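Local structure of alpha-galactosidase 1 (Saccharomyces cerevisiae, 3LRK) at residues C74-R79 against A122-S127; G208-E213 against C237-I242; D395-R400 against H460-Y465. The protein hydrolyses terminal, non-reducing alpha-D-galactose residues from alpha-D-galactosides, among them galactose oligosaccharides, galactomannans and galactolipids. The protein carries 1 engineered substitution. One frame throughout, in Å; residues are numbered along the deposited sequence.

Interactions 1 and 2 lie in the catalytic TIM barrel domain, the first between a hairpin strand and a loop, the second between a loop and the start of a helix, their centres about 27 Å apart; interaction 3 belongs to the C-terminal beta sandwich. Interaction 1 is partly buried and the most mixed in character: a disulfide cysteine on a tyrosine face, a proline alongside an arginine chain, and two bridging waters. Interactions 2 and 3 are buried. In interaction 2 direct backbone hydrogen bonds do the joining around the proton donor; in interaction 3 one such bond, one water and an apolar patch share the work. These two come within about 7 Å at their nearest atoms, and helix 273-285 touches both.

Interaction 1. Residues C74-R79 against A122-S127; sequences CWSSGR and AGYPGS
A hairpin strand and a loop of the TIM-barrel domain meet here: residues 74-79, which run from the substrate-binding Asp73 into the short strand 76-79, and residues 122-127, which lie between strand 109-115 and helix 131-140. The Tyr124 ring lies against Cys74, whose CA stands 3.5 Å from the centroid of the Tyr124 ring and almost on its normal, a CH-pi contact over the face. Cys74 SG, tied to Cys42 by a disulfide, sits obliquely to the same ring and touches Ala122 CB at 3.7 Å, a small apolar contact made by the methyl. At the ring's edge, Ser76 O approaches Tyr124 CD2 to 3.2 Å. Ser76 carries OG between its backbone N and carbonyl carbon (chi1 56°), which puts the hydroxyl 3.4 Å from Pro125 CD and lets a water link Ser76 OG to Pro125 O. At the backbone angles of Gly78 a side chain would be jammed against the carbonyl O of Ser77; Gly78 CA rests on Pro125 CG at 3.8 Å. Arg79, extended from CG to NE, slides past Pro125 in the opposite direction; its NH2 donates to Gly126 O at 2.9 Å, a bent bond that meets the oxygen from above the carbonyl plane. A second water accepts from Arg79 NE and donates to Gly126 O, so that carbonyl is gripped twice. NH2 also forms a salt bridge with Asp134, and NH1 bonds Gly83 O. With Asp134 probably balancing its charge and its N-H groups divided among several acceptors, the guanidinium is probably held in a fixed orientation, while disulfide and CH-pi contact probably limit movement of Cys74, next to Asp73.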
loop_
_atom_site.group_PDB
_atom_site.type_symbol
_atom_site.label_atom_id
_atom_site.label_comp_id
_atom_site.label_asym_id
_atom_site.label_seq_id
_atom_site.Cartn_x
_atom_site.Cartn_y
_atom_site.Cartn_z
ATOM N N CYS A 74 -33.126 6.651 6.492
ATOM C CA CYS A 74 -34.400 7.061 5.848
ATOM C C CYS A 74 -35.521 7.504 6.790
ATOM O O CYS A 74 -36.716 7.353 6.476
ATOM C CB CYS A 74 -34.934 5.964 4.915
ATOM S SG CYS A 74 -33.682 4.911 4.179
ATOM N N TRP A 75 -35.148 8.075 7.930
ATOM C CA TRP A 75 -36.129 8.384 8.967
ATOM C C TRP A 75 -36.497 9.875 8.966
ATOM O O TRP A 75 -37.571 10.254 9.446
ATOM C CB TRP A 75 -35.604 7.926 10.345
ATOM C CG TRP A 75 -34.357 8.641 10.767
ATOM C CD1 TRP A 75 -33.062 8.206 10.616
ATOM C CD2 TRP A 75 -34.271 9.937 11.380
ATOM N NE1 TRP A 75 -32.184 9.147 11.110
ATOM C CE2 TRP A 75 -32.893 10.220 11.578
ATOM C CE3 TRP A 75 -35.221 10.885 11.793
ATOM C CZ2 TRP A 75 -32.447 11.407 12.165
ATOM C CZ3 TRP A 75 -34.775 12.069 12.372
ATOM C CH2 TRP A 75 -33.390 12.314 12.561
ATOM N N SER A 76 -35.598 10.707 8.428
ATOM C CA SER A 76 -35.751 12.164 8.434
ATOM C C SER A 76 -36.363 12.697 7.133
ATOM O O SER A 76 -36.408 12.000 6.116
ATOM C CB SER A 76 -34.395 12.845 8.657
ATOM O OG SER A 76 -33.451 12.422 7.683
ATOM N N SER A 77 -36.828 13.937 7.175
ATOM C CA SER A 77 -37.377 14.587 5.978
ATOM C C SER A 77 -36.585 15.831 5.555
ATOM O O SER A 77 -36.836 16.405 4.490
ATOM C CB SER A 77 -38.855 14.927 6.198
ATOM O OG SER A 77 -39.012 15.837 7.273
ATOM N N GLY A 78 -35.610 16.223 6.368
ATOM C CA GLY A 78 -34.827 17.442 6.127
ATOM C C GLY A 78 -34.398 18.115 7.420
ATOM O O GLY A 78 -34.285 17.455 8.468
ATOM N N ARG A 79 -34.165 19.425 7.346
ATOM C CA ARG A 79 -33.791 20.235 8.511
ATOM C C ARG A 79 -34.706 21.460 8.615
ATOM O O ARG A 79 -35.155 21.998 7.590
ATOM C CB ARG A 79 -32.315 20.671 8.442
ATOM C CG ARG A 79 -31.324 19.516 8.369
ATOM C CD ARG A 79 -29.855 19.957 8.414
ATOM N NE ARG A 79 -28.987 18.784 8.532
ATOM C CZ ARG A 79 -28.582 18.254 9.695
ATOM N NH1 ARG A 79 -28.941 18.805 10.847
ATOM N NH2 ARG A 79 -27.820 17.165 9.703
ATOM N N ALA A 122 -28.459 6.448 2.125
ATOM C CA ALA A 122 -29.664 6.539 1.293
ATOM C C ALA A 122 -29.995 7.962 0.839
ATOM O O ALA A 122 -31.037 8.196 0.221
ATOM C CB ALA A 122 -30.858 5.903 2.004
ATOM N N GLY A 123 -29.115 8.912 1.156
ATOM C CA GLY A 123 -29.216 10.285 0.650
ATOM C C GLY A 123 -30.014 11.266 1.476
ATOM O O GLY A 123 -30.408 12.321 0.976
ATOM N N TYR A 124 -30.256 10.921 2.743
ATOM C CA TYR A 124 -30.914 11.812 3.698
ATOM C C TYR A 124 -29.871 12.713 4.363
ATOM O O TYR A 124 -28.682 12.487 4.177
ATOM C CB TYR A 124 -31.672 10.968 4.733
ATOM C CG TYR A 124 -32.825 10.232 4.107
ATOM C CD1 TYR A 124 -32.608 9.102 3.304
ATOM C CD2 TYR A 124 -34.134 10.686 4.277
ATOM C CE1 TYR A 124 -33.670 8.433 2.707
ATOM C CE2 TYR A 124 -35.207 10.023 3.678
ATOM C CZ TYR A 124 -34.963 8.898 2.906
ATOM O OH TYR A 124 -36.012 8.238 2.332
ATOM N N PRO A 125 -30.308 13.756 5.110
ATOM C CA PRO A 125 -29.356 14.673 5.749
ATOM C C PRO A 125 -28.327 13.979 6.638
ATOM O O PRO A 125 -28.685 13.206 7.525
ATOM C CB PRO A 125 -30.247 15.593 6.591
ATOM C CG PRO A 125 -31.602 15.489 5.972
ATOM C CD PRO A 125 -31.712 14.151 5.350
ATOM N N GLY A 126 -27.055 14.276 6.379
ATOM C CA GLY A 126 -25.943 13.743 7.160
ATOM C C GLY A 126 -25.432 14.750 8.175
ATOM O O GLY A 126 -25.769 15.937 8.113
ATOM N N SER A 127 -24.613 14.276 9.116
ATOM C CA SER A 127 -24.219 15.074 10.272
ATOM C C SER A 127 -22.843 15.747 10.199
ATOM O O SER A 127 -22.460 16.452 11.137
ATOM C CB SER A 127 -24.264 14.216 11.551
ATOM O OG SER A 127 -25.565 13.722 11.791
HETATM O O HOH W 1 -30.896 11.779 8.407
HETATM O O HOH W 2 -27.503 17.616 6.353
#

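Interaction 2. Residues G208-E213 against C237-I242; sequences GDVTAE and CSIMNI
The loop carrying Asp209, the proton donor of this glycosidase, is bound through its backbone to the start of helix 239-246. Val210 and Cys237 form a single beta bridge. Cys237 N donates to Asp209 O at 2.9 Å, nearly along the C=O axis, and Thr211 N returns a weak, bent bond to Cys237 O at 3.0 Å. That same carbonyl is also approached by Val210 CA, so Cys237 O is met by one weak hydrogen bond and one CA-H...O contact. Further on, an inverse gamma turn centred on Ala212, in which Glu213 N bonds Thr211 O, swings Glu213 O round to the helix. There it accepts from Ile239 N at 2.9 Å in an almost linear bond (173°), satisfying an amide of the first turn that has no preceding helical carbonyl to meet. Ser238 is the N-cap: with OG between its backbone N and carbonyl carbon (chi1 72°), it accepts from Asn241 N at 3.2 Å, a role for which a short hydroxyl side chain is well suited. Val210 N is taken by Asp262, and Asp209 OD1 pairs with the substrate-binding Arg205, which would probably help to set the carboxylate's position and ionisation. Beta-branched Val210, Ile239 and Ile242 fill the space between loop and helix. The side chains of Ile242 and Val210 cross at about a right angle, and Ile242 CD1 presses on Val210 CB at 3.4 Å, a tight fit, while Val210 CG2 reaches Ile239 CG1 at 4.1 Å. Gly208 lies close to Cys237 SG, where a side chain would crowd the sulfur that is joined to Cys221. The loop follows barrel strand 203-205 and lies along the opening of helix 239-246, whose Ile239 and Ile242 pack in turn on Trp283 of helix 273-285.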
loop_
_atom_site.group_PDB
_atom_site.type_symbol
_atom_site.label_atom_id
_atom_site.label_comp_id
_atom_site.label_asym_id
_atom_site.label_seq_id
_atom_site.Cartn_x
_atom_site.Cartn_y
_atom_site.Cartn_z
ATOM N N GLY A 208 -16.801 -3.831 5.058
ATOM C CA GLY A 208 -17.996 -3.544 4.247
ATOM C C GLY A 208 -19.152 -4.450 4.661
ATOM O O GLY A 208 -18.946 -5.432 5.383
ATOM N N ASP A 209 -20.363 -4.141 4.206
ATOM C CA ASP A 209 -21.556 -4.861 4.685
ATOM C C ASP A 209 -21.495 -6.349 4.386
ATOM O O ASP A 209 -21.092 -6.754 3.302
ATOM C CB ASP A 209 -22.847 -4.307 4.088
ATOM C CG ASP A 209 -23.066 -2.839 4.387
ATOM O OD1 ASP A 209 -22.321 -2.246 5.203
ATOM O OD2 ASP A 209 -24.006 -2.282 3.783
ATOM N N VAL A 210 -21.885 -7.143 5.381
ATOM C CA VAL A 210 -22.127 -8.566 5.216
ATOM C C VAL A 210 -23.361 -8.809 4.337
ATOM O O VAL A 210 -24.205 -7.925 4.170
ATOM C CB VAL A 210 -22.286 -9.274 6.605
ATOM C CG1 VAL A 210 -23.674 -9.032 7.190
ATOM C CG2 VAL A 210 -21.993 -10.785 6.494
ATOM N N THR A 211 -23.425 -10.008 3.766
ATOM C CA THR A 211 -24.589 -10.475 3.034
ATOM C C THR A 211 -24.831 -11.939 3.399
ATOM O O THR A 211 -23.960 -12.585 3.997
ATOM C CB THR A 211 -24.439 -10.279 1.490
ATOM O OG1 THR A 211 -25.691 -10.568 0.853
ATOM C CG2 THR A 211 -23.346 -11.173 0.907
ATOM N N ALA A 212 -26.017 -12.447 3.066
ATOM C CA ALA A 212 -26.391 -13.825 3.373
ATOM C C ALA A 212 -25.714 -14.842 2.435
ATOM O O ALA A 212 -26.379 -15.631 1.745
ATOM C CB ALA A 212 -27.932 -13.984 3.363
ATOM N N GLU A 213 -24.385 -14.807 2.416
ATOM C CA GLU A 213 -23.574 -15.747 1.660
ATOM C C GLU A 213 -22.442 -16.178 2.574
ATOM O O GLU A 213 -21.836 -15.338 3.243
ATOM C CB GLU A 213 -22.971 -15.077 0.417
ATOM C CG GLU A 213 -23.964 -14.746 -0.690
ATOM C CD GLU A 213 -24.475 -15.976 -1.422
ATOM O OE1 GLU A 213 -23.874 -17.064 -1.291
ATOM O OE2 GLU A 213 -25.484 -15.842 -2.147
ATOM N N CYS A 237 -20.092 -8.482 1.186
ATOM C CA CYS A 237 -18.978 -9.303 1.632
ATOM C C CYS A 237 -19.553 -10.541 2.313
ATOM O O CYS A 237 -20.505 -10.432 3.074
ATOM C CB CYS A 237 -18.105 -8.519 2.616
ATOM S SG CYS A 237 -17.370 -7.002 1.956
ATOM N N SER A 238 -18.990 -11.708 2.022
ATOM C CA SER A 238 -19.465 -12.964 2.614
ATOM C C SER A 238 -19.098 -13.092 4.094
ATOM O O SER A 238 -18.227 -12.385 4.594
ATOM C CB SER A 238 -18.915 -14.170 1.854
ATOM O OG SER A 238 -17.538 -14.330 2.122
ATOM N N ILE A 239 -19.777 -14.008 4.777
ATOM C CA ILE A 239 -19.536 -14.298 6.197
ATOM C C ILE A 239 -18.053 -14.611 6.491
ATOM O O ILE A 239 -17.446 -13.994 7.368
ATOM C CB ILE A 239 -20.500 -15.414 6.681
ATOM C CG1 ILE A 239 -21.924 -14.841 6.790
ATOM C CG2 ILE A 239 -20.034 -16.041 8.006
ATOM C CD1 ILE A 239 -23.054 -15.874 6.641
ATOM N N MET A 240 -17.482 -15.535 5.723
ATOM C CA MET A 240 -16.090 -15.942 5.878
ATOM C C MET A 240 -15.101 -14.848 5.502
ATOM O O MET A 240 -14.026 -14.760 6.094
ATOM C CB MET A 240 -15.792 -17.202 5.051
ATOM C CG MET A 240 -16.394 -18.499 5.597
ATOM S SD MET A 240 -15.981 -18.870 7.311
ATOM C CE MET A 240 -14.185 -18.979 7.275
ATOM N N ASN A 241 -15.449 -14.039 4.501
ATOM C CA ASN A 241 -14.628 -12.891 4.111
ATOM C C ASN A 241 -14.461 -11.947 5.298
ATOM O O ASN A 241 -13.352 -11.493 5.573
ATOM C CB ASN A 241 -15.244 -12.154 2.904
ATOM C CG ASN A 241 -14.540 -10.826 2.586
ATOM O OD1 ASN A 241 -14.750 -9.814 3.264
ATOM N ND2 ASN A 241 -13.741 -10.821 1.521
ATOM N N ILE A 242 -15.564 -11.697 6.014
ATOM C CA ILE A 242 -15.588 -10.750 7.131
ATOM C C ILE A 242 -14.920 -11.339 8.375
ATOM O O ILE A 242 -14.144 -10.654 9.042
ATOM C CB ILE A 242 -17.034 -10.247 7.419
ATOM C CG1 ILE A 242 -17.476 -9.300 6.287
ATOM C CG2 ILE A 242 -17.126 -9.543 8.773
ATOM C CD1 ILE A 242 -18.945 -8.980 6.279
#

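Interaction 3. Residues D395-R400 against H460-Y465; sequences DLWANR and HGIAFY
Strand 391-395 ends at Asp395, which faces Tyr465 as an antiparallel non-hydrogen-bonded pair, and the chain then leaves the sheet through a type I turn, Asp395 to Ala398. The tight part is a backbone hydrogen bond flanked by apolar side chains: Leu396 N donates to Phe464 O at 3.0 Å, nearly along the C=O axis, while Leu396 crosses Phe464 obliquely, its CD1 branch 3.6 Å from Phe464 CD2. Trp397 offers the edge of its indole, CD1 lying 3.8 Å from Phe464 CB, and its NE1 bonds Ser281. The looser, wetter side belongs to Asp395. With CG anti to the backbone N (chi1 -178°), OD1 accepts from Trp397 N at 2.8 Å, an Asx turn, and a water bridges OD1 to Phe464 N. An alanine here would remove OD1, the acceptor of both bonds, and would probably loosen the turn and leave that bridging water less firmly held. Strand 461-469 is inner in its antiparallel sheet, between 355-361 and 391-395, with 442-447 on the far side of 391-395. Helix 310-316 packs on Leu396, Trp397 and Phe464, while helix 273-285 touches Ile462 and Phe464, joining the sandwich to the barrel domain.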
loop_
_atom_site.group_PDB
_atom_site.type_symbol
_atom_site.label_atom_id
_atom_site.label_comp_id
_atom_site.label_asym_id
_atom_site.label_seq_id
_atom_site.Cartn_x
_atom_site.Cartn_y
_atom_site.Cartn_z
ATOM N N ASP A 395 -20.624 -29.445 24.649
ATOM C CA ASP A 395 -21.177 -29.055 23.348
ATOM C C ASP A 395 -22.114 -27.877 23.571
ATOM O O ASP A 395 -23.193 -28.033 24.155
ATOM C CB ASP A 395 -21.921 -30.238 22.701
ATOM C CG ASP A 395 -22.482 -29.918 21.303
ATOM O OD1 ASP A 395 -22.488 -28.737 20.882
ATOM O OD2 ASP A 395 -22.928 -30.869 20.618
ATOM N N LEU A 396 -21.702 -26.701 23.095
ATOM C CA LEU A 396 -22.487 -25.477 23.280
ATOM C C LEU A 396 -23.781 -25.456 22.457
ATOM O O LEU A 396 -24.652 -24.614 22.694
ATOM C CB LEU A 396 -21.630 -24.229 22.994
ATOM C CG LEU A 396 -20.481 -23.938 23.974
ATOM C CD1 LEU A 396 -19.481 -22.928 23.402
ATOM C CD2 LEU A 396 -20.985 -23.462 25.330
ATOM N N TRP A 397 -23.910 -26.377 21.499
ATOM C CA TRP A 397 -25.136 -26.465 20.693
ATOM C C TRP A 397 -26.152 -27.508 21.183
ATOM O O TRP A 397 -27.271 -27.588 20.672
ATOM C CB TRP A 397 -24.821 -26.593 19.195
ATOM C CG TRP A 397 -24.476 -25.241 18.628
ATOM C CD1 TRP A 397 -23.232 -24.783 18.286
ATOM C CD2 TRP A 397 -25.384 -24.153 18.402
ATOM N NE1 TRP A 397 -23.316 -23.481 17.843
ATOM C CE2 TRP A 397 -24.623 -23.071 17.905
ATOM C CE3 TRP A 397 -26.768 -23.989 18.568
ATOM C CZ2 TRP A 397 -25.200 -21.843 17.567
ATOM C CZ3 TRP A 397 -27.343 -22.765 18.226
ATOM C CH2 TRP A 397 -26.557 -21.708 17.736
ATOM N N ALA A 398 -25.760 -28.275 22.197
ATOM C CA ALA A 398 -26.672 -29.204 22.863
ATOM C C ALA A 398 -27.823 -28.447 23.520
ATOM O O ALA A 398 -27.672 -27.290 23.933
ATOM C CB ALA A 398 -25.930 -30.022 23.891
ATOM N N ASN A 399 -28.977 -29.106 23.603
ATOM C CA ASN A 399 -30.161 -28.551 24.264
ATOM C C ASN A 399 -30.692 -27.279 23.606
ATOM O O ASN A 399 -31.242 -26.409 24.280
ATOM C CB ASN A 399 -29.902 -28.309 25.762
ATOM C CG ASN A 399 -29.352 -29.533 26.473
ATOM O OD1 ASN A 399 -29.658 -30.671 26.109
ATOM N ND2 ASN A 399 -28.535 -29.304 27.496
ATOM N N ARG A 400 -30.521 -27.164 22.292
ATOM C CA ARG A 400 -31.091 -26.034 21.574
ATOM C C ARG A 400 -32.604 -26.247 21.463
ATOM O O ARG A 400 -33.080 -27.387 21.452
ATOM C CB ARG A 400 -30.415 -25.838 20.206
ATOM C CG ARG A 400 -31.297 -26.057 19.007
ATOM C CD ARG A 400 -31.011 -25.060 17.900
ATOM N NE ARG A 400 -30.225 -25.659 16.839
ATOM C CZ ARG A 400 -30.313 -25.354 15.545
ATOM N NH1 ARG A 400 -31.169 -24.443 15.112
ATOM N NH2 ARG A 400 -29.536 -25.984 14.682
ATOM N N HIS A 460 -19.683 -26.380 5.785
ATOM C CA HIS A 460 -20.024 -25.003 6.193
ATOM C C HIS A 460 -20.575 -24.940 7.620
ATOM O O HIS A 460 -21.414 -24.097 7.938
ATOM C CB HIS A 460 -21.024 -24.367 5.208
ATOM C CG HIS A 460 -20.443 -24.034 3.869
ATOM N ND1 HIS A 460 -21.083 -23.210 2.968
ATOM C CD2 HIS A 460 -19.277 -24.399 3.282
ATOM C CE1 HIS A 460 -20.344 -23.091 1.880
ATOM N NE2 HIS A 460 -19.241 -23.797 2.046
ATOM N N GLY A 461 -20.095 -25.833 8.478
ATOM C CA GLY A 461 -20.586 -25.933 9.845
ATOM C C GLY A 461 -19.502 -25.841 10.895
ATOM O O GLY A 461 -18.333 -25.547 10.589
ATOM N N ILE A 462 -19.879 -26.138 12.135
ATOM C CA ILE A 462 -19.023 -25.866 13.279
ATOM C C ILE A 462 -19.192 -26.888 14.410
ATOM O O ILE A 462 -20.296 -27.370 14.669
ATOM C CB ILE A 462 -19.243 -24.383 13.799
ATOM C CG1 ILE A 462 -18.103 -23.926 14.713
ATOM C CG2 ILE A 462 -20.640 -24.182 14.432
ATOM C CD1 ILE A 462 -18.188 -22.448 15.144
ATOM N N ALA A 463 -18.077 -27.230 15.046
ATOM C CA ALA A 463 -18.104 -27.814 16.382
ATOM C C ALA A 463 -17.705 -26.715 17.360
ATOM O O ALA A 463 -16.583 -26.195 17.321
ATOM C CB ALA A 463 -17.157 -29.012 16.481
ATOM N N PHE A 464 -18.629 -26.359 18.241
ATOM C CA PHE A 464 -18.433 -25.218 19.134
ATOM C C PHE A 464 -18.472 -25.692 20.592
ATOM O O PHE A 464 -19.529 -26.088 21.089
ATOM C CB PHE A 464 -19.518 -24.171 18.844
ATOM C CG PHE A 464 -19.173 -22.774 19.292
ATOM C CD1 PHE A 464 -17.936 -22.202 18.990
ATOM C CD2 PHE A 464 -20.109 -22.014 19.986
ATOM C CE1 PHE A 464 -17.635 -20.908 19.398
ATOM C CE2 PHE A 464 -19.814 -20.711 20.395
ATOM C CZ PHE A 464 -18.577 -20.163 20.093
ATOM N N TYR A 465 -17.320 -25.653 21.261
ATOM C CA TYR A 465 -17.177 -26.229 22.608
ATOM C C TYR A 465 -16.778 -25.258 23.706
ATOM O O TYR A 465 -16.042 -24.292 23.471
ATOM C CB TYR A 465 -16.121 -27.337 22.625
ATOM C CG TYR A 465 -16.310 -28.452 21.635
ATOM C CD1 TYR A 465 -15.305 -28.756 20.723
ATOM C CD2 TYR A 465 -17.481 -29.211 21.611
ATOM C CE1 TYR A 465 -15.447 -29.790 19.809
ATOM C CE2 TYR A 465 -17.639 -30.247 20.689
ATOM C CZ TYR A 465 -16.612 -30.529 19.799
ATOM O OH TYR A 465 -16.740 -31.543 18.884
HETATM O O HOH W 3 -21.134 -27.871 18.436
#